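Prolyl 4-hydroxylase alpha subunit Fe(2+) 2OG dioxygenase domain-containing protein (Burkholderia ambifaria, PDB 3W20) probably catalyses metal- and 2-oxoglutarate-dependent oxidation of N-substituted L-amino acids, binding zinc in the crystal. Local coordinates at residues Y5-M10 with D36-D41; G179-I184 with T238-K243; C101-G106 with E134-T139; V76-L81 with A94-I99. One frame throughout, in Å; residues are numbered along the deposited sequence.

Contact 1 (Y5-M10 with D36-D41); sequences YPAQLM and DAIVMD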
loop_
_atom_site.group_PDB
_atom_site.type_symbol
_atom_site.label_atom_id
_atom_site.label_comp_id
_atom_site.label_asym_id
_atom_site.label_seq_id
_atom_site.Cartn_x
_atom_site.Cartn_y
_atom_site.Cartn_z
ATOM N N TYR A 5 6.862 -23.523 28.600
ATOM C CA TYR A 5 6.773 -22.445 29.510
ATOM C C TYR A 5 5.555 -22.667 30.389
ATOM O O TYR A 5 4.591 -23.262 29.922
ATOM C CB TYR A 5 6.520 -21.204 28.710
ATOM C CG TYR A 5 7.470 -20.913 27.626
ATOM C CD1 TYR A 5 8.612 -20.165 27.889
ATOM C CD2 TYR A 5 7.211 -21.310 26.284
ATOM C CE1 TYR A 5 9.470 -19.809 26.855
ATOM C CE2 TYR A 5 8.074 -20.972 25.264
ATOM C CZ TYR A 5 9.198 -20.226 25.565
ATOM O OH TYR A 5 10.077 -19.843 24.556
ATOM N N PRO A 6 5.597 -22.208 31.668
ATOM C CA PRO A 6 4.423 -22.196 32.537
ATOM C C PRO A 6 3.244 -21.522 31.793
ATOM O O PRO A 6 3.423 -20.409 31.263
ATOM C CB PRO A 6 4.881 -21.285 33.719
ATOM C CG PRO A 6 6.381 -21.416 33.756
ATOM C CD PRO A 6 6.769 -21.529 32.291
ATOM N N ALA A 7 2.060 -22.143 31.821
ATOM C CA ALA A 7 0.869 -21.598 31.118
ATOM C C ALA A 7 -0.379 -21.744 31.991
ATOM O O ALA A 7 -0.546 -22.762 32.731
ATOM C CB ALA A 7 0.684 -22.273 29.757
ATOM N N GLN A 8 -1.200 -20.722 31.969
ATOM C CA GLN A 8 -2.565 -20.864 32.557
ATOM C C GLN A 8 -3.567 -20.849 31.419
ATOM O O GLN A 8 -3.596 -19.902 30.585
ATOM C CB GLN A 8 -2.893 -19.722 33.518
ATOM C CG GLN A 8 -1.967 -19.607 34.775
ATOM C CD GLN A 8 -2.023 -20.855 35.680
ATOM O OE1 GLN A 8 -3.108 -21.328 36.016
ATOM N NE2 GLN A 8 -0.835 -21.397 36.075
ATOM N N LEU A 9 -4.405 -21.875 31.362
ATOM C CA LEU A 9 -5.341 -21.956 30.241
ATOM C C LEU A 9 -6.763 -21.650 30.751
ATOM O O LEU A 9 -7.277 -22.326 31.654
ATOM C CB LEU A 9 -5.236 -23.362 29.627
ATOM C CG LEU A 9 -5.989 -23.737 28.358
ATOM C CD1 LEU A 9 -5.150 -24.882 27.769
ATOM C CD2 LEU A 9 -7.423 -24.210 28.627
HETATM N N MSE A 10 -7.435 -20.636 30.180
HETATM C CA MSE A 10 -8.697 -20.163 30.724
HETATM C C MSE A 10 -9.824 -20.432 29.790
HETATM O O MSE A 10 -9.717 -20.118 28.603
HETATM C CB MSE A 10 -8.687 -18.654 30.976
HETATM C CG MSE A 10 -7.403 -17.997 30.486
HETATM SE SE MSE A 10 -6.085 -18.050 31.972
HETATM C CE MSE A 10 -7.353 -16.883 32.753
ATOM N N ASP A 36 -10.252 -20.082 25.784
ATOM C CA ASP A 36 -10.534 -18.759 25.330
ATOM C C ASP A 36 -9.296 -17.840 25.444
ATOM O O ASP A 36 -9.119 -16.935 24.659
ATOM C CB ASP A 36 -11.732 -18.264 26.124
ATOM C CG ASP A 36 -12.925 -19.173 25.944
ATOM O OD1 ASP A 36 -13.309 -19.348 24.781
ATOM O OD2 ASP A 36 -13.364 -19.846 26.913
ATOM N N ALA A 37 -8.494 -18.042 26.462
ATOM C CA ALA A 37 -7.231 -17.327 26.631
ATOM C C ALA A 37 -6.217 -18.196 27.301
ATOM O O ALA A 37 -6.546 -19.116 28.070
ATOM C CB ALA A 37 -7.420 -16.027 27.434
ATOM N N ILE A 38 -4.975 -17.926 27.003
ATOM C CA ILE A 38 -3.813 -18.623 27.607
ATOM C C ILE A 38 -2.793 -17.556 27.952
ATOM O O ILE A 38 -2.403 -16.687 27.110
ATOM C CB ILE A 38 -3.205 -19.652 26.677
ATOM C CG1 ILE A 38 -4.281 -20.706 26.309
ATOM C CG2 ILE A 38 -2.067 -20.443 27.411
ATOM C CD1 ILE A 38 -3.727 -21.842 25.400
ATOM N N VAL A 39 -2.326 -17.618 29.203
ATOM C CA VAL A 39 -1.269 -16.698 29.635
ATOM C C VAL A 39 0.000 -17.472 29.972
ATOM O O VAL A 39 -0.046 -18.413 30.778
ATOM C CB VAL A 39 -1.701 -15.863 30.845
ATOM C CG1 VAL A 39 -0.518 -14.954 31.230
ATOM C CG2 VAL A 39 -2.913 -14.988 30.487
HETATM N N MSE A 40 1.139 -17.123 29.359
HETATM C CA MSE A 40 2.360 -17.938 29.458
HETATM C C MSE A 40 3.547 -17.097 29.955
HETATM O O MSE A 40 3.704 -15.956 29.595
HETATM C CB MSE A 40 2.749 -18.434 28.018
HETATM C CG MSE A 40 1.544 -19.082 27.328
HETATM SE SE MSE A 40 2.149 -19.798 25.573
HETATM C CE MSE A 40 3.408 -21.123 26.243
ATOM N N ASP A 41 4.385 -17.686 30.815
ATOM C CA ASP A 41 5.547 -17.007 31.370
ATOM C C ASP A 41 6.711 -17.237 30.428
ATOM O O ASP A 41 7.338 -18.273 30.422
ATOM C CB ASP A 41 5.878 -17.590 32.749
ATOM C CG ASP A 41 4.847 -17.271 33.783
ATOM O OD1 ASP A 41 3.802 -16.664 33.484
ATOM O OD2 ASP A 41 5.072 -17.627 34.949
#
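The aromatic ring of Tyr5 meets the neighbouring strand through its two ortho carbons: Met40 CE lies 3.8 Å from Tyr5 CD2, and the backbone oxygen Asp41 O is 3.4 Å from Tyr5 CD1, each approaching the ring obliquely. The five-membered ring of Pro6 crosses the Asp41 side chain at about a right angle, Pro6 CB standing 3.9 Å from Asp41 OD2. Strand 5-10 here pairs with strand 37-41 in an antiparallel arrangement that ends in a classic beta bulge, an illustration of how an outer part of a jelly-roll sheet is joined on. Selenium replaces the sulphur of Met10 and Met40. In Met40 the chain turns at its last torsion (chi3 64°), which brings CE round to Tyr5. On the face shared by Ala7, Leu9, Ile38 and Met40, Leu9 and Ile38 run side by side in the same direction, with Leu9 CG 4.0 Å from Ile38 CG1, and helix 23-31 covers Ile38 and Met40 through Ala26. The opposite face carries Gln8, Met10, Ala37 and Val39. Gln8 and Val39 exchange a pair of backbone bonds, Gln8 N to Val39 O at 2.8 Å and Val39 N to Gln8 O at 3.0 Å. Beyond the pairing, Asp36 forms a salt bridge with Arg11, and Asp41 OD1 is held by Gln236. At the bulge two successive residues face Met10, and its carbonyl oxygen is gripped twice: Asp36 N reaches Met10 O at 2.9 Å in the carbonyl plane, and Ala37 N reaches it at 3.2 Å, tilted 17° from that plane.

Contact 2 (G179-I184 with T238-K243); sequences GGFLTI and TLFQSK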
loop_
_atom_site.group_PDB
_atom_site.type_symbol
_atom_site.label_atom_id
_atom_site.label_comp_id
_atom_site.label_asym_id
_atom_site.label_seq_id
_atom_site.Cartn_x
_atom_site.Cartn_y
_atom_site.Cartn_z
ATOM N N GLY A 179 -5.260 -12.877 19.211
ATOM C CA GLY A 179 -4.352 -11.761 19.529
ATOM C C GLY A 179 -3.243 -12.360 20.408
ATOM O O GLY A 179 -3.496 -13.328 21.164
ATOM N N GLY A 180 -2.019 -11.823 20.307
ATOM C CA GLY A 180 -0.917 -12.314 21.148
ATOM C C GLY A 180 -0.182 -11.052 21.583
ATOM O O GLY A 180 0.266 -10.260 20.689
ATOM N N PHE A 181 -0.045 -10.797 22.907
ATOM C CA PHE A 181 0.804 -9.640 23.266
ATOM C C PHE A 181 1.626 -9.985 24.491
ATOM O O PHE A 181 1.147 -10.714 25.418
ATOM C CB PHE A 181 -0.052 -8.367 23.510
ATOM C CG PHE A 181 -1.054 -8.485 24.676
ATOM C CD1 PHE A 181 -0.705 -8.083 25.970
ATOM C CD2 PHE A 181 -2.362 -9.004 24.464
ATOM C CE1 PHE A 181 -1.622 -8.179 27.036
ATOM C CE2 PHE A 181 -3.264 -9.107 25.516
ATOM C CZ PHE A 181 -2.932 -8.701 26.829
ATOM N N LEU A 182 2.883 -9.567 24.422
ATOM C CA LEU A 182 3.857 -9.815 25.497
ATOM C C LEU A 182 3.897 -8.508 26.315
ATOM O O LEU A 182 4.038 -7.432 25.737
ATOM C CB LEU A 182 5.224 -10.056 24.876
ATOM C CG LEU A 182 6.374 -10.100 25.928
ATOM C CD1 LEU A 182 6.245 -11.255 26.941
ATOM C CD2 LEU A 182 7.658 -10.285 25.109
ATOM N N THR A 183 3.701 -8.618 27.635
ATOM C CA THR A 183 3.718 -7.399 28.486
ATOM C C THR A 183 5.190 -7.192 28.886
ATOM O O THR A 183 5.906 -8.141 29.253
ATOM C CB THR A 183 2.760 -7.552 29.696
ATOM O OG1 THR A 183 1.413 -7.681 29.188
ATOM C CG2 THR A 183 2.747 -6.225 30.529
ATOM N N ILE A 184 5.603 -5.951 28.725
ATOM C CA ILE A 184 7.003 -5.528 29.005
ATOM C C ILE A 184 7.084 -4.683 30.295
ATOM O O ILE A 184 7.941 -4.964 31.149
ATOM C CB ILE A 184 7.569 -4.738 27.806
ATOM C CG1 ILE A 184 7.688 -5.661 26.562
ATOM C CG2 ILE A 184 8.978 -4.211 28.116
ATOM C CD1 ILE A 184 8.608 -6.855 26.692
ATOM N N THR A 238 0.126 -13.120 26.509
ATOM C CA THR A 238 -1.277 -13.434 26.577
ATOM C C THR A 238 -1.765 -13.764 25.139
ATOM O O THR A 238 -1.566 -12.925 24.257
ATOM C CB THR A 238 -2.014 -12.221 27.093
ATOM O OG1 THR A 238 -1.550 -11.997 28.437
ATOM C CG2 THR A 238 -3.518 -12.512 27.244
ATOM N N LEU A 239 -2.382 -14.930 24.966
ATOM C CA LEU A 239 -2.869 -15.395 23.668
ATOM C C LEU A 239 -4.382 -15.589 23.852
ATOM O O LEU A 239 -4.815 -16.153 24.898
ATOM C CB LEU A 239 -2.217 -16.684 23.327
ATOM C CG LEU A 239 -0.676 -16.649 23.223
ATOM C CD1 LEU A 239 -0.209 -18.083 23.176
ATOM C CD2 LEU A 239 -0.435 -15.961 21.887
ATOM N N PHE A 240 -5.202 -14.973 22.995
ATOM C CA PHE A 240 -6.597 -15.089 23.203
ATOM C C PHE A 240 -7.383 -15.032 21.911
ATOM O O PHE A 240 -6.867 -14.578 20.873
ATOM C CB PHE A 240 -7.157 -13.931 24.102
ATOM C CG PHE A 240 -6.961 -12.557 23.519
ATOM C CD1 PHE A 240 -8.047 -11.813 23.023
ATOM C CD2 PHE A 240 -5.685 -11.967 23.528
ATOM C CE1 PHE A 240 -7.829 -10.521 22.474
ATOM C CE2 PHE A 240 -5.468 -10.692 22.979
ATOM C CZ PHE A 240 -6.531 -9.957 22.483
ATOM N N GLN A 241 -8.646 -15.472 22.008
ATOM C CA GLN A 241 -9.497 -15.415 20.789
ATOM C C GLN A 241 -9.983 -13.988 20.607
ATOM O O GLN A 241 -10.848 -13.451 21.387
ATOM C CB GLN A 241 -10.651 -16.440 20.840
ATOM C CG GLN A 241 -10.130 -17.839 20.860
ATOM C CD GLN A 241 -11.246 -18.848 20.497
ATOM O OE1 GLN A 241 -12.011 -18.596 19.557
ATOM N NE2 GLN A 241 -11.346 -19.939 21.206
ATOM N N SER A 242 -9.501 -13.296 19.546
ATOM C CA SER A 242 -9.688 -11.853 19.531
ATOM C C SER A 242 -11.093 -11.413 19.059
ATOM O O SER A 242 -11.445 -10.237 19.170
ATOM C CB SER A 242 -8.573 -11.171 18.732
ATOM O OG SER A 242 -8.736 -11.417 17.330
ATOM N N LYS A 243 -11.913 -12.378 18.567
ATOM C CA LYS A 243 -13.304 -12.017 18.229
ATOM C C LYS A 243 -14.206 -11.736 19.474
ATOM O O LYS A 243 -15.299 -11.136 19.302
ATOM C CB LYS A 243 -13.883 -13.125 17.328
ATOM C CG LYS A 243 -13.353 -12.859 15.906
ATOM C CD LYS A 243 -13.968 -13.877 14.955
ATOM C CE LYS A 243 -15.504 -13.916 14.855
ATOM N NZ LYS A 243 -16.091 -12.555 14.485
HETATM O O HOH W 1 0.813 -10.252 28.067
#
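Phe181 and Thr238 exchange backbone bonds in both directions, Phe181 N to Thr238 O at 2.9 Å and Thr238 N to Phe181 O at 2.8 Å, and Gly179 does the same with Phe240. These antiparallel hydrogen-bonded pairs flank the non-hydrogen-bonded pair Gly180 and Leu239 in the double-stranded beta-helix (jelly-roll) core of the dioxygenase fold. Phe181 O has a second donor, a water 2.7 Å away. The water in turn accepts from the hydroxyls Thr183 OG1 and Thr238 OG1, which ties the polar groups of both strands into one network. Ser242 OG is bonded to the backbone oxygen of Asp157, a zinc ligand, while the amide of Gln241 is bonded to Arg176, Arg199, Asp33 and Ala35. Alongside this polar framework the aromatic residues pack closely. Thr238 CB sits over one face of the Phe181 ring in a CH-pi contact, 3.9 Å from the centroid, and Phe240 CE2 lies at the edge of that ring, in its plane. In both phenylalanines CG stands between the backbone N and the carbonyl carbon (chi1 62° in Phe181), and the two side chains cross at about a right angle. Phe240 also meets the zinc ligand His246 edge to face, and Phe181 touches Arg255, part of the 2-oxoglutarate site. Gly179 CA makes an off-centre CH-pi contact with the Phe240 ring, 4.2 Å from its centroid.

Contact 3 (C101-G106 with E134-T139); sequences CRVNDG and EFLLAT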
loop_
_atom_site.group_PDB
_atom_site.type_symbol
_atom_site.label_atom_id
_atom_site.label_comp_id
_atom_site.label_asym_id
_atom_site.label_seq_id
_atom_site.Cartn_x
_atom_site.Cartn_y
_atom_site.Cartn_z
ATOM N N CYS A 101 6.206 -2.557 4.251
ATOM C CA CYS A 101 7.349 -3.002 3.561
ATOM C C CYS A 101 8.664 -2.380 4.103
ATOM O O CYS A 101 9.646 -3.088 4.168
ATOM C CB CYS A 101 7.099 -2.923 2.060
ATOM S SG CYS A 101 8.547 -2.440 1.085
ATOM N N ARG A 102 8.642 -1.122 4.566
ATOM C CA ARG A 102 9.832 -0.444 5.129
ATOM C C ARG A 102 10.189 -1.121 6.448
ATOM O O ARG A 102 11.332 -1.322 6.776
ATOM C CB ARG A 102 9.586 1.056 5.391
ATOM C CG ARG A 102 9.536 1.944 4.140
ATOM C CD ARG A 102 10.863 1.927 3.385
ATOM N NE ARG A 102 10.758 2.222 1.942
ATOM C CZ ARG A 102 11.788 2.174 1.094
ATOM N NH1 ARG A 102 13.001 1.856 1.564
ATOM N NH2 ARG A 102 11.623 2.440 -0.219
ATOM N N VAL A 103 9.195 -1.494 7.223
ATOM C CA VAL A 103 9.506 -1.841 8.602
ATOM C C VAL A 103 9.567 -3.365 8.845
ATOM O O VAL A 103 10.208 -3.811 9.830
ATOM C CB VAL A 103 8.547 -1.206 9.614
ATOM C CG1 VAL A 103 8.262 0.271 9.353
ATOM C CG2 VAL A 103 7.240 -1.937 9.618
ATOM N N ASN A 104 8.974 -4.169 7.981
ATOM C CA ASN A 104 8.901 -5.627 8.248
ATOM C C ASN A 104 10.276 -6.321 8.161
ATOM O O ASN A 104 10.460 -7.321 8.816
ATOM C CB ASN A 104 7.978 -6.349 7.296
ATOM C CG ASN A 104 6.516 -6.290 7.745
ATOM O OD1 ASN A 104 6.205 -5.813 8.823
ATOM N ND2 ASN A 104 5.664 -6.795 6.930
ATOM N N ASP A 105 11.221 -5.742 7.406
ATOM C CA ASP A 105 12.554 -6.333 7.281
ATOM C C ASP A 105 13.241 -6.412 8.631
ATOM O O ASP A 105 13.807 -7.468 9.008
ATOM C CB ASP A 105 13.381 -5.588 6.230
ATOM C CG ASP A 105 13.007 -5.996 4.780
ATOM O OD1 ASP A 105 12.331 -7.026 4.572
ATOM O OD2 ASP A 105 13.389 -5.270 3.837
ATOM N N GLY A 106 13.148 -5.318 9.377
ATOM C CA GLY A 106 13.484 -5.322 10.799
ATOM C C GLY A 106 12.567 -6.160 11.694
ATOM O O GLY A 106 13.051 -6.991 12.535
ATOM N N GLU A 134 3.077 -7.535 1.920
ATOM C CA GLU A 134 2.893 -7.980 3.301
ATOM C C GLU A 134 2.090 -6.920 4.054
ATOM O O GLU A 134 2.253 -5.720 3.860
ATOM C CB GLU A 134 4.242 -8.131 3.994
ATOM C CG GLU A 134 5.087 -9.233 3.320
ATOM C CD GLU A 134 6.443 -9.385 3.997
ATOM O OE1 GLU A 134 6.921 -8.484 4.699
ATOM O OE2 GLU A 134 7.016 -10.471 3.823
ATOM N N PHE A 135 1.245 -7.439 4.944
ATOM C CA PHE A 135 0.710 -6.665 6.044
ATOM C C PHE A 135 1.834 -6.345 7.030
ATOM O O PHE A 135 2.889 -7.057 7.097
ATOM C CB PHE A 135 -0.315 -7.519 6.746
ATOM C CG PHE A 135 -1.675 -7.599 6.003
ATOM C CD1 PHE A 135 -2.806 -6.951 6.493
ATOM C CD2 PHE A 135 -1.798 -8.348 4.861
ATOM C CE1 PHE A 135 -4.030 -7.031 5.792
ATOM C CE2 PHE A 135 -3.003 -8.429 4.163
ATOM C CZ PHE A 135 -4.123 -7.793 4.635
ATOM N N LEU A 136 1.623 -5.280 7.796
ATOM C CA LEU A 136 2.514 -4.956 8.888
ATOM C C LEU A 136 2.603 -6.179 9.822
ATOM O O LEU A 136 1.569 -6.823 10.124
ATOM C CB LEU A 136 1.939 -3.745 9.681
ATOM C CG LEU A 136 2.667 -3.455 10.976
ATOM C CD1 LEU A 136 4.038 -2.930 10.524
ATOM C CD2 LEU A 136 1.984 -2.371 11.792
ATOM N N LEU A 137 3.804 -6.484 10.369
ATOM C CA LEU A 137 3.905 -7.721 11.206
ATOM C C LEU A 137 3.459 -7.597 12.663
ATOM O O LEU A 137 2.904 -8.556 13.237
ATOM C CB LEU A 137 5.358 -8.295 11.203
ATOM C CG LEU A 137 5.617 -9.254 10.064
ATOM C CD1 LEU A 137 7.161 -9.431 9.853
ATOM C CD2 LEU A 137 5.006 -10.650 10.437
ATOM N N ALA A 138 3.755 -6.471 13.273
ATOM C CA ALA A 138 3.626 -6.388 14.767
ATOM C C ALA A 138 3.890 -4.941 15.142
ATOM O O ALA A 138 4.436 -4.199 14.336
ATOM C CB ALA A 138 4.566 -7.356 15.511
ATOM N N THR A 139 3.522 -4.562 16.369
ATOM C CA THR A 139 3.685 -3.245 16.870
ATOM C C THR A 139 4.136 -3.275 18.348
ATOM O O THR A 139 3.795 -4.181 19.157
ATOM C CB THR A 139 2.387 -2.380 16.777
ATOM O OG1 THR A 139 1.388 -3.048 17.482
ATOM C CG2 THR A 139 1.829 -2.263 15.401
#
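Asn104 lies on helix 87-107 opposite Leu137, their CA atoms 6.2 Å apart. The segment 101-106 is helical throughout, whereas 134-139 runs extended from Glu134 to Leu136 and then bends at Leu137 (psi -38°), so a helix flank faces a linker that leads into the next strand. The carboxamide of Asn104 carries the contact. Its CG is beside the backbone N and anti to the carbonyl carbon, pointing the amide at the linker. There ND2 donates twice, to Phe135 O at 2.8 Å, which lies in the amide plane, and to Glu134 OE1 at 3.1 Å. The carboxylate is met on its anti side, with the two group planes turned 50° apart. On the other branch Asn104 OD1 accepts from Leu137 N at 2.9 Å, a bent bond with a hydrogen angle of 136°. Nearby, Val103 CG2 presses tightly on Leu136 CD1 at 3.5 Å. Glu134 OE2 also forms a salt bridge with Arg108, which binds Asp105 OD1 as well. On the same helix, Cys101 is disulfide-bonded to Cys101 of the second subunit. One buried amide thus serves two backbone groups of an irregular linker, Phe135 O and Leu137 N, and its three bonds fix the rotation of the group. The guanidinium of Arg108 probably offsets the repulsion between the acidic groups of Glu134 and Asp105.

Contact 4 (V76-L81 with A94-I99); sequences VTLGQL and AEYFGI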
loop_
_atom_site.group_PDB
_atom_site.type_symbol
_atom_site.label_atom_id
_atom_site.label_comp_id
_atom_site.label_asym_id
_atom_site.label_seq_id
_atom_site.Cartn_x
_atom_site.Cartn_y
_atom_site.Cartn_z
ATOM N N VAL A 76 0.885 2.723 11.267
ATOM C CA VAL A 76 -0.536 2.470 10.921
ATOM C C VAL A 76 -0.902 1.008 11.180
ATOM O O VAL A 76 -0.286 0.107 10.630
ATOM C CB VAL A 76 -0.900 2.894 9.449
ATOM C CG1 VAL A 76 -2.404 2.727 9.206
ATOM C CG2 VAL A 76 -0.434 4.339 9.190
ATOM N N THR A 77 -1.941 0.773 11.973
ATOM C CA THR A 77 -2.378 -0.593 12.262
ATOM C C THR A 77 -3.570 -0.979 11.377
ATOM O O THR A 77 -4.208 -0.106 10.821
ATOM C CB THR A 77 -2.769 -0.798 13.728
ATOM O OG1 THR A 77 -3.935 -0.023 14.001
ATOM C CG2 THR A 77 -1.594 -0.409 14.654
ATOM N N LEU A 78 -3.800 -2.291 11.222
ATOM C CA LEU A 78 -4.938 -2.776 10.448
ATOM C C LEU A 78 -6.231 -2.290 11.112
ATOM O O LEU A 78 -7.159 -1.977 10.457
ATOM C CB LEU A 78 -4.948 -4.313 10.452
ATOM C CG LEU A 78 -5.962 -4.867 9.451
ATOM C CD1 LEU A 78 -5.533 -4.557 8.050
ATOM C CD2 LEU A 78 -6.143 -6.355 9.564
ATOM N N GLY A 79 -6.282 -2.220 12.460
ATOM C CA GLY A 79 -7.496 -1.782 13.124
ATOM C C GLY A 79 -7.775 -0.346 12.791
ATOM O O GLY A 79 -8.932 0.034 12.616
ATOM N N GLN A 80 -6.715 0.457 12.675
ATOM C CA GLN A 80 -6.890 1.856 12.238
ATOM C C GLN A 80 -7.295 1.954 10.754
ATOM O O GLN A 80 -8.159 2.771 10.355
ATOM C CB GLN A 80 -5.632 2.683 12.450
ATOM C CG GLN A 80 -5.197 2.891 13.900
ATOM C CD GLN A 80 -3.685 3.228 14.060
ATOM O OE1 GLN A 80 -2.976 3.573 13.094
ATOM N NE2 GLN A 80 -3.206 3.152 15.293
ATOM N N LEU A 81 -6.719 1.076 9.955
ATOM C CA LEU A 81 -7.089 1.071 8.550
ATOM C C LEU A 81 -8.563 0.747 8.375
ATOM O O LEU A 81 -9.221 1.300 7.499
ATOM C CB LEU A 81 -6.187 0.118 7.757
ATOM C CG LEU A 81 -6.444 -0.072 6.243
ATOM C CD1 LEU A 81 -6.348 1.267 5.505
ATOM C CD2 LEU A 81 -5.487 -1.080 5.662
ATOM N N ALA A 94 -2.779 2.763 1.103
ATOM C CA ALA A 94 -1.471 2.995 0.472
ATOM C C ALA A 94 -0.451 3.214 1.612
ATOM O O ALA A 94 0.661 2.699 1.509
ATOM C CB ALA A 94 -1.499 4.297 -0.374
ATOM N N GLU A 95 -0.782 4.014 2.630
ATOM C CA GLU A 95 0.139 4.243 3.785
ATOM C C GLU A 95 0.445 2.965 4.520
ATOM O O GLU A 95 1.628 2.606 4.777
ATOM C CB GLU A 95 -0.387 5.289 4.823
ATOM C CG GLU A 95 -0.447 6.723 4.351
ATOM C CD GLU A 95 -1.016 7.560 5.517
ATOM O OE1 GLU A 95 -0.401 7.582 6.624
ATOM O OE2 GLU A 95 -2.107 8.096 5.346
ATOM N N TYR A 96 -0.600 2.192 4.761
ATOM C CA TYR A 96 -0.423 0.962 5.521
ATOM C C TYR A 96 0.520 0.001 4.823
ATOM O O TYR A 96 1.509 -0.477 5.449
ATOM C CB TYR A 96 -1.772 0.296 5.766
ATOM C CG TYR A 96 -1.645 -0.996 6.569
ATOM C CD1 TYR A 96 -1.564 -1.006 7.963
ATOM C CD2 TYR A 96 -1.638 -2.217 5.906
ATOM C CE1 TYR A 96 -1.464 -2.242 8.655
ATOM C CE2 TYR A 96 -1.547 -3.437 6.584
ATOM C CZ TYR A 96 -1.450 -3.435 7.948
ATOM O OH TYR A 96 -1.352 -4.641 8.603
ATOM N N PHE A 97 0.254 -0.266 3.570
ATOM C CA PHE A 97 1.070 -1.270 2.846
ATOM C C PHE A 97 2.418 -0.733 2.444
ATOM O O PHE A 97 3.377 -1.497 2.438
ATOM C CB PHE A 97 0.288 -1.848 1.668
ATOM C CG PHE A 97 -0.776 -2.781 2.168
ATOM C CD1 PHE A 97 -0.450 -4.056 2.639
ATOM C CD2 PHE A 97 -2.095 -2.334 2.223
ATOM C CE1 PHE A 97 -1.462 -4.888 3.152
ATOM C CE2 PHE A 97 -3.105 -3.137 2.748
ATOM C CZ PHE A 97 -2.762 -4.426 3.177
ATOM N N GLY A 98 2.498 0.565 2.230
ATOM C CA GLY A 98 3.796 1.220 1.880
ATOM C C GLY A 98 4.715 1.165 3.100
ATOM O O GLY A 98 5.932 0.877 3.012
ATOM N N ILE A 99 4.154 1.373 4.263
ATOM C CA ILE A 99 4.960 1.362 5.509
ATOM C C ILE A 99 5.399 -0.053 5.842
ATOM O O ILE A 99 6.548 -0.280 6.221
ATOM C CB ILE A 99 4.200 1.968 6.699
ATOM C CG1 ILE A 99 4.124 3.490 6.515
ATOM C CG2 ILE A 99 4.889 1.736 8.046
ATOM C CD1 ILE A 99 3.179 4.116 7.510
#
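Tyr96 takes the centre of the contact, its ring set against the turn that leads into helix 78-83. Two helices pack here, the short one opened by a capping box and the long helix 87-107 supplying the aromatic ring. Tyr96 CG is anti to the backbone N (chi1 -180°), which sends the ring toward the turn. The backbone oxygen Val76 O lies at the ring edge, 3.2 Å from Tyr96 CD1 and near the ring plane. From the short helix, Leu81 crosses the tyrosine at about a right angle, and Leu81 CD2 comes within 3.9 Å of Tyr96 CG. The two branches of Val76 meet different partners: CG1 lies 4.0 Å from Tyr96 CD1, and CG2 lies 4.0 Å from Ile99 CD1, one turn further along the helix. Leu78 adds its CD1 near Tyr96 CZ. Within the same helix as the tyrosine, Phe97 turns a ring face to its neighbour, Tyr96 CD2 standing over its centre. Further out, Tyr96 OH bonds to the terminal carboxylate of Asp273, so the chain end helps to hold the ring, while Glu95 OE1 accepts from Tyr131 N of the second subunit and Phe97 packs on Ala94 of the second subunit. The turn is positioned by its own cap. Gln80 N donates to Thr77 OG1 at 3.1 Å, and Leu81 N bonds to Thr77 O, so the first helical turn is tied to its N-cap residue. Gln80 answers with its side chain: Thr77 N reaches Gln80 OE1 at 3.2 Å from above the carbonyl plane, 78° out of it.

Overall arrangement
Contacts 1 and 2 belong to the same sheet, strands 37-41 and 236-241 being neighbours, and Ile38 N bonds to Leu239 O between them. Contact 2 lies deep, its centre about 5 Å from the chain's centre and close to the zinc, whereas contact 1 is an outer, partly buried pairing with its centre about 15 Å from it. Contacts 3 and 4 share helix 87-107 and both touch the second subunit; both are buried although their centres lie about 16 Å from the chain's centre. Leu136 N and Tyr96 OH meet at 3.1 Å, a weak bond. Chemistry follows place: backbone pairing dominates the sheet contacts, one side-chain amide serves contact 3, and contact 4 relies on apolar packing around an aromatic ring.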